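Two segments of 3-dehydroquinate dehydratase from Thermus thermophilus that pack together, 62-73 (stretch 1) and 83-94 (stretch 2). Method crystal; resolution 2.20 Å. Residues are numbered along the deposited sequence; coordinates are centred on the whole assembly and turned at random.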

# COMPACT_ATOMS: atom_id res chain seq x y z
N ALA A 62 -20.87 -15.49 29.41
CA ALA A 62 -22.31 -15.23 29.24
C ALA A 62 -23.26 -16.47 29.14
O ALA A 62 -24.34 -16.50 29.77
CB ALA A 62 -22.57 -14.29 28.10
N HIS A 63 -22.88 -17.48 28.38
CA HIS A 63 -23.68 -18.67 28.21
C HIS A 63 -23.81 -19.46 29.52
O HIS A 63 -24.81 -20.06 29.74
CB HIS A 63 -23.15 -19.61 27.12
CG HIS A 63 -21.86 -20.29 27.48
ND1 HIS A 63 -21.81 -21.60 27.93
CD2 HIS A 63 -20.58 -19.82 27.53
CE1 HIS A 63 -20.54 -21.92 28.17
NE2 HIS A 63 -19.78 -20.87 27.88
N GLN A 64 -22.78 -19.44 30.36
CA GLN A 64 -22.74 -20.13 31.66
C GLN A 64 -23.66 -19.44 32.67
O GLN A 64 -24.18 -20.08 33.61
CB GLN A 64 -21.30 -20.17 32.28
CG GLN A 64 -20.39 -21.27 31.87
CD GLN A 64 -19.05 -21.32 32.66
OE1 GLN A 64 -18.09 -20.75 32.24
NE2 GLN A 64 -19.04 -22.02 33.79
N GLU A 65 -23.86 -18.14 32.51
CA GLU A 65 -24.88 -17.42 33.26
C GLU A 65 -26.28 -17.63 32.78
O GLU A 65 -27.17 -17.06 33.36
CB GLU A 65 -24.59 -15.93 33.25
CG GLU A 65 -23.57 -15.51 34.32
CD GLU A 65 -22.71 -14.29 33.97
OE1 GLU A 65 -23.16 -13.16 33.93
OE2 GLU A 65 -21.50 -14.46 33.76
N GLY A 66 -26.52 -18.42 31.72
CA GLY A 66 -27.88 -18.60 31.20
C GLY A 66 -28.40 -17.69 30.09
O GLY A 66 -29.51 -17.89 29.59
N PHE A 67 -27.63 -16.67 29.68
CA PHE A 67 -27.99 -15.83 28.52
C PHE A 67 -28.07 -16.61 27.21
O PHE A 67 -27.38 -17.60 27.04
CB PHE A 67 -26.97 -14.70 28.40
CG PHE A 67 -27.04 -13.75 29.54
CD1 PHE A 67 -28.15 -12.96 29.70
CD2 PHE A 67 -26.06 -13.75 30.53
CE1 PHE A 67 -28.25 -12.10 30.76
CE2 PHE A 67 -26.14 -12.93 31.61
CZ PHE A 67 -27.23 -12.09 31.73
N LEU A 68 -28.96 -16.20 26.32
CA LEU A 68 -29.20 -16.86 25.01
C LEU A 68 -28.59 -16.15 23.81
O LEU A 68 -28.46 -16.72 22.76
CB LEU A 68 -30.69 -17.03 24.83
CG LEU A 68 -31.70 -17.03 23.63
CD1 LEU A 68 -33.08 -17.28 24.44
CD2 LEU A 68 -31.91 -15.78 22.55
N ALA A 69 -28.12 -14.93 24.02
CA ALA A 69 -27.64 -14.03 22.97
C ALA A 69 -26.96 -12.80 23.62
O ALA A 69 -27.32 -12.42 24.73
CB ALA A 69 -28.86 -13.56 22.06
N ILE A 70 -26.00 -12.20 22.93
CA ILE A 70 -25.30 -10.99 23.39
C ILE A 70 -25.42 -9.93 22.35
O ILE A 70 -25.31 -10.21 21.17
CB ILE A 70 -23.80 -11.30 23.57
CG1 ILE A 70 -23.55 -12.33 24.71
CG2 ILE A 70 -23.02 -10.04 23.86
CD1 ILE A 70 -22.32 -13.12 24.44
N VAL A 71 -25.65 -8.69 22.80
CA VAL A 71 -25.65 -7.54 21.94
C VAL A 71 -24.42 -6.76 22.39
O VAL A 71 -24.36 -6.44 23.57
CB VAL A 71 -26.97 -6.75 22.13
CG1 VAL A 71 -26.94 -5.45 21.42
CG2 VAL A 71 -28.18 -7.59 21.69
N LEU A 72 -23.55 -6.36 21.44
CA LEU A 72 -22.23 -5.93 21.73
C LEU A 72 -21.81 -4.72 20.97
O LEU A 72 -21.78 -4.73 19.76
CB LEU A 72 -21.27 -7.10 21.35
CG LEU A 72 -19.79 -6.82 21.48
CD1 LEU A 72 -19.55 -6.60 22.94
CD2 LEU A 72 -18.92 -8.07 21.02
N ASN A 73 -21.44 -3.67 21.71
CA ASN A 73 -20.95 -2.42 21.19
C ASN A 73 -19.56 -2.29 21.82
O ASN A 73 -19.45 -1.82 23.00
CB ASN A 73 -21.81 -1.21 21.58
CG ASN A 73 -21.25 0.10 21.01
OD1 ASN A 73 -20.14 0.12 20.54
ND2 ASN A 73 -22.06 1.15 20.97
N ALA A 83 -8.50 -9.65 20.49
CA ALA A 83 -8.76 -10.51 21.63
C ALA A 83 -10.23 -10.64 21.88
O ALA A 83 -10.75 -11.76 22.18
CB ALA A 83 -7.93 -10.13 22.86
N LEU A 84 -10.96 -9.57 21.60
CA LEU A 84 -12.39 -9.59 21.71
C LEU A 84 -13.07 -10.43 20.62
O LEU A 84 -14.04 -11.18 20.88
CB LEU A 84 -12.90 -8.19 21.64
CG LEU A 84 -14.03 -7.69 22.50
CD1 LEU A 84 -14.79 -6.66 21.71
CD2 LEU A 84 -14.91 -8.71 23.22
N LEU A 85 -12.55 -10.33 19.41
CA LEU A 85 -12.98 -11.27 18.36
C LEU A 85 -12.83 -12.70 18.82
O LEU A 85 -13.66 -13.49 18.59
CB LEU A 85 -12.06 -11.16 17.14
CG LEU A 85 -12.42 -11.57 15.74
CD1 LEU A 85 -11.16 -12.08 14.93
CD2 LEU A 85 -13.69 -12.37 15.51
N ASP A 86 -11.67 -13.05 19.35
CA ASP A 86 -11.45 -14.45 19.67
C ASP A 86 -12.43 -14.87 20.80
O ASP A 86 -12.89 -16.00 20.85
CB ASP A 86 -9.98 -14.70 20.08
CG ASP A 86 -9.09 -15.04 18.93
OD1 ASP A 86 -9.60 -15.19 17.80
OD2 ASP A 86 -7.80 -15.20 19.02
N ALA A 87 -12.71 -13.94 21.71
CA ALA A 87 -13.66 -14.19 22.79
C ALA A 87 -14.99 -14.55 22.19
O ALA A 87 -15.56 -15.54 22.60
CB ALA A 87 -13.82 -13.03 23.66
N ILE A 88 -15.46 -13.77 21.18
CA ILE A 88 -16.77 -14.07 20.66
C ILE A 88 -16.84 -15.42 19.94
O ILE A 88 -17.88 -16.12 20.02
CB ILE A 88 -17.49 -12.90 19.87
CG1 ILE A 88 -17.73 -13.25 18.46
CG2 ILE A 88 -17.03 -11.42 20.15
CD1 ILE A 88 -19.13 -13.35 18.25
N ARG A 89 -15.74 -15.79 19.28
CA ARG A 89 -15.63 -17.05 18.55
C ARG A 89 -15.55 -18.23 19.52
O ARG A 89 -15.93 -19.34 19.17
CB ARG A 89 -14.39 -17.11 17.62
CG ARG A 89 -14.56 -16.47 16.19
CD ARG A 89 -14.96 -17.52 15.11
NE ARG A 89 -16.44 -17.77 14.93
CZ ARG A 89 -17.17 -18.79 15.49
NH1 ARG A 89 -18.49 -18.88 15.23
NH2 ARG A 89 -16.62 -19.67 16.35
N ALA A 90 -15.08 -17.98 20.75
CA ALA A 90 -14.75 -19.07 21.66
C ALA A 90 -15.93 -19.50 22.45
O ALA A 90 -15.73 -20.33 23.29
CB ALA A 90 -13.65 -18.66 22.61
N GLN A 91 -17.12 -18.92 22.20
CA GLN A 91 -18.36 -19.15 22.95
C GLN A 91 -19.57 -19.34 22.03
O GLN A 91 -19.56 -18.94 20.88
CB GLN A 91 -18.57 -18.00 23.97
CG GLN A 91 -18.78 -16.55 23.51
CD GLN A 91 -20.11 -16.38 22.92
OE1 GLN A 91 -21.10 -16.69 23.58
NE2 GLN A 91 -20.18 -16.02 21.60
N PRO A 92 -20.61 -20.02 22.50
CA PRO A 92 -21.66 -20.51 21.59
C PRO A 92 -22.84 -19.53 21.22
O PRO A 92 -23.61 -19.79 20.27
CB PRO A 92 -22.12 -21.78 22.34
CG PRO A 92 -22.14 -21.35 23.76
CD PRO A 92 -20.86 -20.45 23.89
N LEU A 93 -22.92 -18.40 21.89
CA LEU A 93 -24.05 -17.53 21.76
C LEU A 93 -23.96 -16.68 20.47
O LEU A 93 -22.86 -16.33 19.99
CB LEU A 93 -24.16 -16.63 23.00
CG LEU A 93 -24.32 -17.21 24.41
CD1 LEU A 93 -24.71 -16.12 25.36
CD2 LEU A 93 -25.28 -18.42 24.53
N PRO A 94 -25.09 -16.42 19.87
CA PRO A 94 -25.15 -15.42 18.80
C PRO A 94 -24.78 -14.04 19.34
O PRO A 94 -25.34 -13.66 20.37
CB PRO A 94 -26.64 -15.39 18.44
CG PRO A 94 -27.30 -16.01 19.57
CD PRO A 94 -26.38 -17.08 20.08
O HOH W 1 -21.10 -17.00 26.34

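A single backbone hydrogen bond sets the register: Ile 70 N donates to Pro 94 O at 3.0 Å, nearly straight at 171°, where the strand of stretch 1 meets the segment following the helix of stretch 2. The same carbonyl takes a CA-H...O contact, Ala 69 CA to Pro 94 O at 3.5 Å. Proline has no N-H to offer, but its carbonyl serves well, and its ring packs against the neighbouring methyl, Ala 69 CB lying 3.8 Å from Pro 94 CG.

Leu 93 is the plug, with the largest covered area of any residue here. Its mt rotamer (chi1 -60°, chi2 -167°) sends both methyls into stretch 1: CD1 sits 3.9 Å from Ala 62 CB, 4.0 Å from Phe 67 CB and 3.9 Å from Ile 70 CD1, while CD2 lies 3.6 Å from His 63 CB. The CA-to-CB bond of Ile 70 points sideways, yet chi1 m and chi2 t bring CD1 back to this pocket.

Gln 91 shows how a buried amide pays its way. With chi1 and chi2 both p, the chain folds back on its own segment: NE2 donates to Ile 88 O (2.8 Å) and Leu 93 O (3.1 Å), and OE1 accepts from Leu 93 N (3.0 Å). The amide thus braces the turn out of the helix and holds the backbone of Leu 93. Water 1 extends the network across the contact: it accepts from His 63 N (2.7 Å) and lies within hydrogen-bonding reach of Gln 91 OE1 (2.8 Å).

His 63, at chi1 p, presents a ring face to Pro 92, whose CD stands 3.9 Å from the ring centroid, a CH-pi contact. Farther along the strand, the CA-to-CB bond of Leu 72 (tp) points toward stretch 2, and its CD2 reaches Ile 88 CG2 at 3.9 Å and Leu 84 CD1 at 4.4 Å.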